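PDB 3OQQ: putative lipoprotein from Bacteroides ovatus, which is of unknown function but is probably an extracellular lipoprotein, rich in antiparallel beta strands, that binds calcium ions in the crystal. Local coordinates for residues T21-V25 with L36-L42; F91-T95 with W411-G416; V195-G199 with N331-F335; N233-N239 with A255-K261. All coordinates share one frame; numbering follows the deposited sequence.

How the interactions relate
Two of the four contacts share a sheet: interactions 3 and 4 lie in one six-stranded antiparallel sheet, their centres about 17 Å apart, interaction 4 at the edge strand 234-242 and interaction 3 further across. Interaction 1, a bulged hairpin, lies among other strands, about 25 Å from interaction 3 between centres. Interaction 2 sits about 20 Å from interaction 3, centre to centre, and about 35 Å from interaction 4, across the middle of the chain. In sequence, interaction 1 closes before the rest open; interaction 4 is nested inside interaction 3, and both inside interaction 2, which brings an early loop to a late helix across 315 residues, tying distant regions together.

Interaction 1 (T21-V25 with L36-L42); sequences TLVNV and LLVGDVL
V23 pairs with V41, and V25 with V38, as antiparallel hydrogen-bonded pairs, but the register slips by one residue between them. The extra residue is D40, which with V41 faces V23 in a G1 bulge; beyond the V25–V38 pair, L37 and V38 both face V25 in a classic bulge. In the V23–V41 pair, V23 N donates to V41 O at 2.9 Å, and an almost straight return bond runs from V41 N into a lone pair of V23 O. At the classic bulge V25 O accepts L37 N at 2.8 Å, with only a weak bond from V38 N.

The N24 side-chain amide bonds to the G1 bulge. With chi1 at -66° its CG stands beside the backbone N, a setting that carries OD1 across to the D40 N–H at 3.0 Å, tilted from the carbonyl plane; the same oxygen rests 3.3 Å from the CA of G39. D40 N approaches V23 O too, but at a poor angle, so the side chain supplies the acceptor that the bulge denies. V25 and V38 point the same way, side by side, CB of V25 to CG1 of V38 at 3.7 Å. L22 straddles the other end: CD1 reaches across the CB of D40, while CD2 settles on L42 CB at 3.7 Å.

Strand 59-65 flanks the 21-25 side, with N24 bonded to K63, and strand 122-131 flanks the other, L37 and G39 bonding to H124 and F122. The valines are covered by neighbouring strands, V38 by L49 and L51 of strand 46-54 and V25 by V60 of strand 59-65.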
loop_
_atom_site.group_PDB
_atom_site.type_symbol
_atom_site.label_atom_id
_atom_site.label_comp_id
_atom_site.label_asym_id
_atom_site.label_seq_id
_atom_site.Cartn_x
_atom_site.Cartn_y
_atom_site.Cartn_z
ATOM N N THR A 21 -23.799 16.336 0.049
ATOM C CA THR A 21 -23.175 17.244 -0.925
ATOM C C THR A 21 -21.757 16.829 -1.260
ATOM O O THR A 21 -21.228 17.213 -2.316
ATOM C CB THR A 21 -23.190 18.699 -0.441
ATOM O OG1 THR A 21 -22.927 19.524 -1.582
ATOM C CG2 THR A 21 -22.123 18.985 0.644
ATOM N N LEU A 22 -21.119 16.089 -0.348
ATOM C CA LEU A 22 -19.731 15.673 -0.519
ATOM C C LEU A 22 -19.590 14.743 -1.725
ATOM O O LEU A 22 -20.542 14.042 -2.099
ATOM C CB LEU A 22 -19.198 15.029 0.761
ATOM C CG LEU A 22 -19.479 15.807 2.053
ATOM C CD1 LEU A 22 -18.993 15.044 3.242
ATOM C CD2 LEU A 22 -18.830 17.160 2.027
ATOM N N VAL A 23 -18.424 14.811 -2.386
ATOM C CA VAL A 23 -18.204 14.067 -3.620
ATOM C C VAL A 23 -17.085 13.017 -3.465
ATOM O O VAL A 23 -16.243 13.107 -2.574
ATOM C CB VAL A 23 -17.933 15.029 -4.825
ATOM C CG1 VAL A 23 -19.122 15.967 -5.069
ATOM C CG2 VAL A 23 -16.638 15.830 -4.640
ATOM N N ASN A 24 -17.063 12.060 -4.387
ATOM C CA ASN A 24 -16.032 11.035 -4.442
ATOM C C ASN A 24 -15.324 11.134 -5.776
ATOM O O ASN A 24 -15.982 11.339 -6.786
ATOM C CB ASN A 24 -16.647 9.670 -4.227
ATOM C CG ASN A 24 -17.203 9.514 -2.840
ATOM O OD1 ASN A 24 -16.553 9.820 -1.844
ATOM N ND2 ASN A 24 -18.439 9.085 -2.747
ATOM N N VAL A 25 -13.979 11.062 -5.771
ATOM C CA VAL A 25 -13.161 11.158 -6.985
ATOM C C VAL A 25 -12.475 9.809 -7.209
ATOM O O VAL A 25 -11.880 9.265 -6.273
ATOM C CB VAL A 25 -12.154 12.332 -6.913
ATOM C CG1 VAL A 25 -11.333 12.442 -8.201
ATOM C CG2 VAL A 25 -12.874 13.653 -6.600
ATOM N N LEU A 36 -11.071 4.632 -5.922
ATOM C CA LEU A 36 -11.276 5.885 -5.186
ATOM C C LEU A 36 -9.920 6.491 -4.820
ATOM O O LEU A 36 -9.043 5.796 -4.284
ATOM C CB LEU A 36 -12.106 5.653 -3.920
ATOM C CG LEU A 36 -12.691 6.888 -3.256
ATOM C CD1 LEU A 36 -14.097 6.639 -2.847
ATOM C CD2 LEU A 36 -11.876 7.282 -2.021
ATOM N N LEU A 37 -9.746 7.769 -5.142
ATOM C CA LEU A 37 -8.526 8.533 -4.851
ATOM C C LEU A 37 -8.741 9.428 -3.630
ATOM O O LEU A 37 -7.877 9.513 -2.767
ATOM C CB LEU A 37 -8.160 9.386 -6.058
ATOM C CG LEU A 37 -7.861 8.640 -7.348
ATOM C CD1 LEU A 37 -7.841 9.601 -8.492
ATOM C CD2 LEU A 37 -6.529 7.871 -7.249
ATOM N N VAL A 38 -9.901 10.098 -3.572
ATOM C CA VAL A 38 -10.257 11.001 -2.473
ATOM C C VAL A 38 -11.788 10.900 -2.288
ATOM O O VAL A 38 -12.537 10.893 -3.265
ATOM C CB VAL A 38 -9.702 12.456 -2.661
ATOM C CG1 VAL A 38 -10.324 13.168 -3.847
ATOM C CG2 VAL A 38 -9.838 13.291 -1.390
ATOM N N GLY A 39 -12.203 10.688 -1.043
ATOM C CA GLY A 39 -13.603 10.523 -0.672
ATOM C C GLY A 39 -14.128 11.630 0.210
ATOM O O GLY A 39 -13.342 12.327 0.866
ATOM N N ASP A 40 -15.481 11.792 0.213
ATOM C CA ASP A 40 -16.267 12.753 1.004
ATOM C C ASP A 40 -15.656 14.177 0.994
ATOM O O ASP A 40 -15.441 14.783 2.045
ATOM C CB ASP A 40 -16.460 12.218 2.451
ATOM C CG ASP A 40 -17.390 11.011 2.514
ATOM O OD1 ASP A 40 -18.410 11.005 1.785
ATOM O OD2 ASP A 40 -17.115 10.090 3.309
ATOM N N VAL A 41 -15.418 14.699 -0.222
ATOM C CA VAL A 41 -14.814 16.005 -0.505
ATOM C C VAL A 41 -15.869 17.081 -0.620
ATOM O O VAL A 41 -16.790 16.948 -1.419
ATOM C CB VAL A 41 -14.004 15.919 -1.830
ATOM C CG1 VAL A 41 -13.275 17.220 -2.139
ATOM C CG2 VAL A 41 -13.038 14.746 -1.796
ATOM N N LEU A 42 -15.703 18.172 0.129
ATOM C CA LEU A 42 -16.605 19.315 0.030
ATOM C C LEU A 42 -16.105 20.217 -1.102
ATOM O O LEU A 42 -14.928 20.594 -1.115
ATOM C CB LEU A 42 -16.670 20.065 1.378
ATOM C CG LEU A 42 -17.300 21.457 1.397
ATOM C CD1 LEU A 42 -18.787 21.409 1.070
ATOM C CD2 LEU A 42 -17.081 22.112 2.729
#

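Interaction 2 (F91-T95 with W411-G416); sequences FNFET and WVDSKG
F91 drives its edge into the face of W411, a T-shaped pair with ring planes at 87° and centroids 5.0 Å apart; the leading atom, CE1 of F91, stands 3.6 Å from CZ2 of W411. With CG anti to the backbone N (chi1 172°), the F91 ring swings toward the helix end, where one face lies over the K415–G416 peptide and the other takes F93 N over its centre. This peptide belongs to a Schellman motif, and at G416 a CB would collide with CE1 of F91. The indole in turn presents its rim to two carbonyls lying near its plane, CH2 to F93 O at 3.4 Å and CZ2 to E94 O at 3.3 Å. Water 1 accepts from W411 NE1 at 2.8 Å and reaches E94 O only weakly. F93 offers an edge of its own to V412, CE1 to CG1 at 3.9 Å. Trimming F91 to an alanine would probably strip the W411 face of its aromatic edge and open a gap against the K415–G416 peptide. W422 meets the W411 ring, W142 meets F93, and the contact joins the loop ahead of strand 96-104 to the end of helix 408-413.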
loop_
_atom_site.group_PDB
_atom_site.type_symbol
_atom_site.label_atom_id
_atom_site.label_comp_id
_atom_site.label_asym_id
_atom_site.label_seq_id
_atom_site.Cartn_x
_atom_site.Cartn_y
_atom_site.Cartn_z
ATOM N N PHE A 91 13.572 7.775 -13.337
ATOM C CA PHE A 91 12.638 6.648 -13.222
ATOM C C PHE A 91 13.043 5.692 -12.100
ATOM O O PHE A 91 14.210 5.344 -11.987
ATOM C CB PHE A 91 12.528 5.881 -14.548
ATOM C CG PHE A 91 11.739 4.588 -14.496
ATOM C CD1 PHE A 91 10.346 4.603 -14.454
ATOM C CD2 PHE A 91 12.386 3.357 -14.577
ATOM C CE1 PHE A 91 9.615 3.407 -14.495
ATOM C CE2 PHE A 91 11.655 2.164 -14.643
ATOM C CZ PHE A 91 10.273 2.196 -14.592
ATOM N N ASN A 92 12.067 5.237 -11.310
ATOM C CA ASN A 92 12.342 4.307 -10.225
ATOM C C ASN A 92 11.178 3.317 -10.014
ATOM O O ASN A 92 10.775 3.055 -8.887
ATOM C CB ASN A 92 12.706 5.072 -8.926
ATOM C CG ASN A 92 13.285 4.186 -7.869
ATOM O OD1 ASN A 92 14.227 3.410 -8.114
ATOM N ND2 ASN A 92 12.686 4.254 -6.685
ATOM N N PHE A 93 10.674 2.741 -11.117
ATOM C CA PHE A 93 9.606 1.731 -11.181
ATOM C C PHE A 93 8.236 2.195 -10.606
ATOM O O PHE A 93 7.405 1.352 -10.280
ATOM C CB PHE A 93 10.058 0.395 -10.515
ATOM C CG PHE A 93 11.323 -0.147 -11.140
ATOM C CD1 PHE A 93 11.280 -0.850 -12.340
ATOM C CD2 PHE A 93 12.569 0.084 -10.546
ATOM C CE1 PHE A 93 12.456 -1.301 -12.946
ATOM C CE2 PHE A 93 13.738 -0.383 -11.137
ATOM C CZ PHE A 93 13.678 -1.075 -12.331
ATOM N N GLU A 94 7.971 3.502 -10.566
ATOM C CA GLU A 94 6.689 4.052 -10.086
ATOM C C GLU A 94 5.583 3.729 -11.084
ATOM O O GLU A 94 5.787 3.941 -12.282
ATOM C CB GLU A 94 6.769 5.599 -9.944
ATOM C CG GLU A 94 7.824 6.124 -8.983
ATOM C CD GLU A 94 9.171 6.458 -9.595
ATOM O OE1 GLU A 94 9.432 6.095 -10.769
ATOM O OE2 GLU A 94 9.992 7.050 -8.863
ATOM N N THR A 95 4.428 3.221 -10.614
ATOM C CA THR A 95 3.272 2.980 -11.494
ATOM C C THR A 95 2.254 4.091 -11.230
ATOM O O THR A 95 1.126 4.044 -11.720
ATOM C CB THR A 95 2.666 1.595 -11.317
ATOM O OG1 THR A 95 2.362 1.378 -9.932
ATOM C CG2 THR A 95 3.543 0.503 -11.868
ATOM N N TRP A 411 8.365 -1.302 -20.685
ATOM C CA TRP A 411 8.190 -0.238 -19.705
ATOM C C TRP A 411 9.503 -0.002 -18.939
ATOM O O TRP A 411 9.937 1.154 -18.797
ATOM C CB TRP A 411 7.069 -0.616 -18.750
ATOM C CG TRP A 411 6.842 0.346 -17.620
ATOM C CD1 TRP A 411 6.191 1.544 -17.685
ATOM C CD2 TRP A 411 7.096 0.100 -16.229
ATOM N NE1 TRP A 411 6.088 2.095 -16.433
ATOM C CE2 TRP A 411 6.622 1.223 -15.515
ATOM C CE3 TRP A 411 7.639 -0.985 -15.512
ATOM C CZ2 TRP A 411 6.691 1.303 -14.116
ATOM C CZ3 TRP A 411 7.684 -0.913 -14.129
ATOM C CH2 TRP A 411 7.222 0.225 -13.444
ATOM N N VAL A 412 10.132 -1.094 -18.446
ATOM C CA VAL A 412 11.398 -0.995 -17.705
ATOM C C VAL A 412 12.444 -0.282 -18.569
ATOM O O VAL A 412 12.963 0.760 -18.161
ATOM C CB VAL A 412 11.938 -2.362 -17.186
ATOM C CG1 VAL A 412 13.356 -2.207 -16.596
ATOM C CG2 VAL A 412 10.997 -2.964 -16.129
ATOM N N ASP A 413 12.730 -0.831 -19.757
ATOM C CA ASP A 413 13.810 -0.369 -20.628
ATOM C C ASP A 413 13.556 0.999 -21.240
ATOM O O ASP A 413 14.520 1.682 -21.561
ATOM C CB ASP A 413 14.146 -1.439 -21.674
ATOM C CG ASP A 413 14.779 -2.647 -20.980
ATOM O OD1 ASP A 413 15.770 -2.455 -20.238
ATOM O OD2 ASP A 413 14.279 -3.772 -21.165
ATOM N N SER A 414 12.283 1.437 -21.342
ATOM C CA SER A 414 11.975 2.796 -21.788
ATOM C C SER A 414 11.936 3.741 -20.574
ATOM O O SER A 414 11.648 4.927 -20.717
ATOM C CB SER A 414 10.651 2.844 -22.536
ATOM O OG SER A 414 9.618 2.634 -21.592
ATOM N N LYS A 415 12.204 3.204 -19.376
ATOM C CA LYS A 415 12.177 3.926 -18.109
ATOM C C LYS A 415 10.816 4.592 -17.886
ATOM O O LYS A 415 10.737 5.773 -17.539
ATOM C CB LYS A 415 13.335 4.934 -18.008
ATOM C CG LYS A 415 14.670 4.234 -17.827
ATOM C CD LYS A 415 15.778 5.214 -17.483
ATOM C CE LYS A 415 17.113 4.618 -17.831
ATOM N NZ LYS A 415 17.520 3.622 -16.807
ATOM N N GLY A 416 9.761 3.805 -18.082
ATOM C CA GLY A 416 8.381 4.206 -17.842
ATOM C C GLY A 416 7.751 5.099 -18.883
ATOM O O GLY A 416 6.674 5.653 -18.654
HETATM O O HOH W 1 4.722 4.371 -15.444
#

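Interaction 3 (V195-G199 with N331-F335); sequences VVLDG and NRQNF
V196 and N334 form the central hydrogen-bonded pair of strands 190-198 and 333-339, antiparallel neighbours in the six-stranded sheet, whose short axes here run 161° apart. V196 N donates to N334 O at 2.9 Å from well above the carbonyl plane, whereas the return bond from N334 N meets V196 O in plane. D198 N adds a third backbone bond, to R332 O at 3.0 Å. Both strands are kinked by inverse gamma turns, centred on L197 and N334.

Apolar contact concentrates at the V195–F335 pair. CG2 of V195 sits over the F335 ring, 3.9 Å from its centroid and 29° off the normal, a CH-pi approach. That methyl is anti to the backbone N, and the two side chains project together toward the face that L197 and Q333 also line.

Ionic and water-mediated contacts occupy the other end. OD1 of D198 forms a salt bridge to NH1 of R332 at 3.1 Å, coming in at the guanidinium edge, but the two flat groups are turned 64° apart and the hydrogen bond itself is weak. The arginine, bent at chi2, runs its CD past D198 CB. OD2 of D198 accepts hydrogen bonds from two waters: water 2 at 2.7 Å, which also donates to N331 O, and water 3 at 2.8 Å, which accepts from N334 ND2. The N334 amide is further engaged by H346 and A351.

D198 thus meets the 331-335 segment directly through its backbone N–H and OD1, and through waters from OD2, and the arginine and the two donating waters would be expected to favour a charged carboxylate.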
loop_
_atom_site.group_PDB
_atom_site.type_symbol
_atom_site.label_atom_id
_atom_site.label_comp_id
_atom_site.label_asym_id
_atom_site.label_seq_id
_atom_site.Cartn_x
_atom_site.Cartn_y
_atom_site.Cartn_z
ATOM N N VAL A 195 6.171 -2.229 6.642
ATOM C CA VAL A 195 6.212 -0.917 6.019
ATOM C C VAL A 195 6.727 0.069 7.041
ATOM O O VAL A 195 6.476 -0.063 8.229
ATOM C CB VAL A 195 4.814 -0.472 5.420
ATOM C CG1 VAL A 195 3.735 -0.312 6.498
ATOM C CG2 VAL A 195 4.929 0.805 4.573
ATOM N N VAL A 196 7.480 1.022 6.565
ATOM C CA VAL A 196 7.891 2.181 7.319
ATOM C C VAL A 196 7.003 3.306 6.801
ATOM O O VAL A 196 6.997 3.558 5.593
ATOM C CB VAL A 196 9.391 2.544 7.165
ATOM C CG1 VAL A 196 9.687 3.851 7.889
ATOM C CG2 VAL A 196 10.316 1.419 7.634
ATOM N N LEU A 197 6.248 3.960 7.693
ATOM C CA LEU A 197 5.454 5.131 7.343
ATOM C C LEU A 197 6.381 6.294 7.587
ATOM O O LEU A 197 6.441 6.853 8.689
ATOM C CB LEU A 197 4.168 5.217 8.171
ATOM C CG LEU A 197 3.221 4.029 8.085
ATOM C CD1 LEU A 197 2.128 4.182 9.075
ATOM C CD2 LEU A 197 2.692 3.818 6.662
ATOM N N ASP A 198 7.210 6.564 6.573
ATOM C CA ASP A 198 8.285 7.537 6.591
ATOM C C ASP A 198 7.787 8.939 6.972
ATOM O O ASP A 198 6.832 9.454 6.376
ATOM C CB ASP A 198 8.966 7.549 5.218
ATOM C CG ASP A 198 10.407 7.975 5.266
ATOM O OD1 ASP A 198 10.669 9.106 5.700
ATOM O OD2 ASP A 198 11.275 7.161 4.896
ATOM N N GLY A 199 8.418 9.515 7.997
ATOM C CA GLY A 199 8.053 10.838 8.490
ATOM C C GLY A 199 6.887 10.848 9.464
ATOM O O GLY A 199 6.620 11.888 10.066
ATOM N N ASN A 331 7.134 7.674 -2.206
ATOM C CA ASN A 331 8.431 7.398 -1.581
ATOM C C ASN A 331 8.369 7.340 -0.057
ATOM O O ASN A 331 9.338 6.887 0.540
ATOM C CB ASN A 331 9.478 8.409 -2.016
ATOM C CG ASN A 331 9.668 8.462 -3.515
ATOM O OD1 ASN A 331 9.403 9.478 -4.149
ATOM N ND2 ASN A 331 10.090 7.358 -4.115
ATOM N N ARG A 332 7.250 7.742 0.564
ATOM C CA ARG A 332 7.071 7.682 2.024
ATOM C C ARG A 332 6.526 6.290 2.473
ATOM O O ARG A 332 6.561 5.958 3.661
ATOM C CB ARG A 332 6.156 8.825 2.515
ATOM C CG ARG A 332 6.728 10.226 2.291
ATOM C CD ARG A 332 7.717 10.629 3.340
ATOM N NE ARG A 332 8.177 12.006 3.157
ATOM C CZ ARG A 332 9.140 12.582 3.873
ATOM N NH1 ARG A 332 9.753 11.908 4.842
ATOM N NH2 ARG A 332 9.505 13.831 3.621
ATOM N N GLN A 333 6.041 5.481 1.512
ATOM C CA GLN A 333 5.534 4.153 1.807
ATOM C C GLN A 333 6.674 3.185 1.601
ATOM O O GLN A 333 6.840 2.635 0.522
ATOM C CB GLN A 333 4.314 3.819 0.943
ATOM C CG GLN A 333 3.272 4.937 0.871
ATOM C CD GLN A 333 2.199 4.620 -0.136
ATOM O OE1 GLN A 333 2.329 3.708 -0.961
ATOM N NE2 GLN A 333 1.111 5.367 -0.094
ATOM N N ASN A 334 7.522 3.064 2.615
ATOM C CA ASN A 334 8.714 2.252 2.502
ATOM C C ASN A 334 8.418 0.794 2.898
ATOM O O ASN A 334 8.702 0.367 4.012
ATOM C CB ASN A 334 9.875 2.863 3.320
ATOM C CG ASN A 334 11.170 2.112 3.149
ATOM O OD1 ASN A 334 11.259 1.175 2.370
ATOM N ND2 ASN A 334 12.194 2.491 3.864
ATOM N N PHE A 335 7.872 0.043 1.939
ATOM C CA PHE A 335 7.550 -1.371 2.087
ATOM C C PHE A 335 8.817 -2.232 2.126
ATOM O O PHE A 335 9.830 -1.887 1.516
ATOM C CB PHE A 335 6.642 -1.835 0.927
ATOM C CG PHE A 335 5.285 -1.192 0.984
ATOM C CD1 PHE A 335 4.371 -1.545 1.967
ATOM C CD2 PHE A 335 4.917 -0.228 0.057
ATOM C CE1 PHE A 335 3.117 -0.926 2.035
ATOM C CE2 PHE A 335 3.640 0.352 0.096
ATOM C CZ PHE A 335 2.763 0.018 1.096
HETATM O O HOH W 2 11.005 5.919 2.486
HETATM O O HOH W 3 12.151 4.571 5.674
#

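Interaction 4 (N233-N239 with A255-K261); sequences NIVKVEN and AILTVDK
V235 and V259 exchange short backbone bonds, V259 N reaching V235 O at 2.7 Å, and V237 and L257 do the same, L257 N to V237 O also at 2.7 Å. N239 and A255 make a third, slightly longer pair, and K261 N closes the other end on N233 O at 3.0 Å. Between the paired amides, CA–H groups of I234, K236 and E238 face the carbonyls of V259, L257 and A255.

Charged groups are gathered on the face carrying I234, K236 and E238. K236 NZ makes a salt bridge along its own strand to E238 OE1, with a weak hydrogen bond. Across the strands, the carboxylate of D260 lies against I234, whose CG1 stands 3.6 Å from D260 CG; OD1 and OD2 of D260 are bonded to A262 N and Q263 NE2 respectively. A leucine at D260 would probably leave those two N–H donors without their acceptor.

The two strands, axes at 173°, form a beta hairpin, strand 234-242 being an edge strand of the six within this chain and strand 253-263 pairing on its far side with 266-272.

On the face of I234, K236 and E238, packing runs diagonally. I234 and T258 lie side by side, CG2 to CG2 at 3.7 Å, and a chi1 of -179° sets CG of K236 opposite the backbone N, 3.8 Å from CG2 of I256, before the chain bends away. On the opposite face V237 CG2 presses on L257 CB at 3.9 Å. Here V235, L257 and V259 pack against strands 205-215 and 298-307, I208 receiving V235, A210 receiving L257 and V303 receiving V259.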
loop_
_atom_site.group_PDB
_atom_site.type_symbol
_atom_site.label_atom_id
_atom_site.label_comp_id
_atom_site.label_asym_id
_atom_site.label_seq_id
_atom_site.Cartn_x
_atom_site.Cartn_y
_atom_site.Cartn_z
ATOM N N ASN A 233 4.456 2.965 22.853
ATOM C CA ASN A 233 5.397 3.200 21.751
ATOM C C ASN A 233 5.402 1.982 20.815
ATOM O O ASN A 233 5.398 2.118 19.589
ATOM C CB ASN A 233 6.801 3.451 22.310
ATOM C CG ASN A 233 6.977 4.832 22.903
ATOM O OD1 ASN A 233 6.052 5.653 22.915
ATOM N ND2 ASN A 233 8.190 5.141 23.346
ATOM N N ILE A 234 5.375 0.785 21.418
ATOM C CA ILE A 234 5.348 -0.480 20.699
ATOM C C ILE A 234 4.102 -1.255 21.113
ATOM O O ILE A 234 3.902 -1.565 22.284
ATOM C CB ILE A 234 6.646 -1.321 20.926
ATOM C CG1 ILE A 234 7.928 -0.527 20.545
ATOM C CG2 ILE A 234 6.559 -2.657 20.161
ATOM C CD1 ILE A 234 9.231 -1.051 21.233
ATOM N N VAL A 235 3.282 -1.568 20.132
ATOM C CA VAL A 235 2.078 -2.359 20.261
ATOM C C VAL A 235 2.376 -3.641 19.515
ATOM O O VAL A 235 2.718 -3.601 18.338
ATOM C CB VAL A 235 0.840 -1.582 19.693
ATOM C CG1 VAL A 235 -0.405 -2.458 19.658
ATOM C CG2 VAL A 235 0.579 -0.322 20.504
ATOM N N LYS A 236 2.328 -4.767 20.218
ATOM C CA LYS A 236 2.546 -6.076 19.621
ATOM C C LYS A 236 1.287 -6.904 19.839
ATOM O O LYS A 236 0.868 -7.050 20.981
ATOM C CB LYS A 236 3.790 -6.743 20.238
ATOM C CG LYS A 236 4.136 -8.121 19.673
ATOM C CD LYS A 236 5.559 -8.499 20.050
ATOM C CE LYS A 236 5.691 -9.931 20.486
ATOM N NZ LYS A 236 5.217 -10.142 21.884
ATOM N N VAL A 237 0.640 -7.374 18.751
ATOM C CA VAL A 237 -0.532 -8.246 18.877
ATOM C C VAL A 237 -0.197 -9.562 18.144
ATOM O O VAL A 237 0.469 -9.555 17.101
ATOM C CB VAL A 237 -1.916 -7.641 18.480
ATOM C CG1 VAL A 237 -2.230 -6.398 19.301
ATOM C CG2 VAL A 237 -2.039 -7.356 17.004
ATOM N N GLU A 238 -0.559 -10.680 18.753
ATOM C CA GLU A 238 -0.220 -11.966 18.164
ATOM C C GLU A 238 -1.252 -13.055 18.457
ATOM O O GLU A 238 -1.916 -13.059 19.504
ATOM C CB GLU A 238 1.167 -12.442 18.659
ATOM C CG GLU A 238 1.321 -12.491 20.171
ATOM C CD GLU A 238 2.595 -13.100 20.716
ATOM O OE1 GLU A 238 3.684 -12.586 20.391
ATOM O OE2 GLU A 238 2.503 -14.045 21.534
ATOM N N ASN A 239 -1.326 -14.009 17.540
ATOM C CA ASN A 239 -2.096 -15.231 17.711
ATOM C C ASN A 239 -1.198 -16.307 17.166
ATOM O O ASN A 239 -0.958 -16.344 15.961
ATOM C CB ASN A 239 -3.461 -15.177 17.026
ATOM C CG ASN A 239 -4.315 -16.408 17.235
ATOM O OD1 ASN A 239 -3.820 -17.525 17.442
ATOM N ND2 ASN A 239 -5.633 -16.232 17.185
ATOM N N ALA A 255 0.805 -15.525 13.664
ATOM C CA ALA A 255 0.943 -14.183 13.076
ATOM C C ALA A 255 1.275 -13.232 14.200
ATOM O O ALA A 255 0.752 -13.400 15.300
ATOM C CB ALA A 255 -0.335 -13.770 12.353
ATOM N N ILE A 256 2.226 -12.325 13.976
ATOM C CA ILE A 256 2.646 -11.327 14.979
ATOM C C ILE A 256 2.668 -9.959 14.302
ATOM O O ILE A 256 3.444 -9.757 13.364
ATOM C CB ILE A 256 4.016 -11.636 15.654
ATOM C CG1 ILE A 256 4.123 -13.091 16.183
ATOM C CG2 ILE A 256 4.327 -10.597 16.748
ATOM C CD1 ILE A 256 5.574 -13.570 16.458
ATOM N N LEU A 257 1.850 -9.023 14.798
ATOM C CA LEU A 257 1.794 -7.673 14.254
ATOM C C LEU A 257 2.389 -6.705 15.261
ATOM O O LEU A 257 1.899 -6.591 16.381
ATOM C CB LEU A 257 0.350 -7.284 13.894
ATOM C CG LEU A 257 0.060 -5.834 13.518
ATOM C CD1 LEU A 257 0.860 -5.394 12.280
ATOM C CD2 LEU A 257 -1.398 -5.655 13.319
ATOM N N THR A 258 3.482 -6.040 14.865
ATOM C CA THR A 258 4.163 -5.078 15.713
ATOM C C THR A 258 4.022 -3.708 15.086
ATOM O O THR A 258 4.265 -3.534 13.895
ATOM C CB THR A 258 5.631 -5.478 15.954
ATOM O OG1 THR A 258 5.666 -6.816 16.447
ATOM C CG2 THR A 258 6.340 -4.552 16.959
ATOM N N VAL A 259 3.601 -2.739 15.893
ATOM C CA VAL A 259 3.536 -1.343 15.467
ATOM C C VAL A 259 4.487 -0.568 16.394
ATOM O O VAL A 259 4.269 -0.533 17.603
ATOM C CB VAL A 259 2.100 -0.757 15.427
ATOM C CG1 VAL A 259 2.124 0.684 14.939
ATOM C CG2 VAL A 259 1.182 -1.595 14.540
ATOM N N ASP A 260 5.553 0.019 15.826
ATOM C CA ASP A 260 6.532 0.797 16.592
ATOM C C ASP A 260 6.500 2.238 16.085
ATOM O O ASP A 260 7.059 2.521 15.023
ATOM C CB ASP A 260 7.943 0.176 16.480
ATOM C CG ASP A 260 9.022 0.791 17.376
ATOM O OD1 ASP A 260 8.812 1.905 17.884
ATOM O OD2 ASP A 260 10.097 0.172 17.522
ATOM N N LYS A 261 5.837 3.148 16.847
ATOM C CA LYS A 261 5.701 4.532 16.415
ATOM C C LYS A 261 6.933 5.357 16.790
ATOM O O LYS A 261 7.047 6.484 16.341
ATOM C CB LYS A 261 4.423 5.166 17.026
ATOM C CG LYS A 261 4.508 5.498 18.556
ATOM C CD LYS A 261 3.269 6.241 18.985
ATOM C CE LYS A 261 3.247 6.592 20.456
ATOM N NZ LYS A 261 1.872 7.013 20.869
#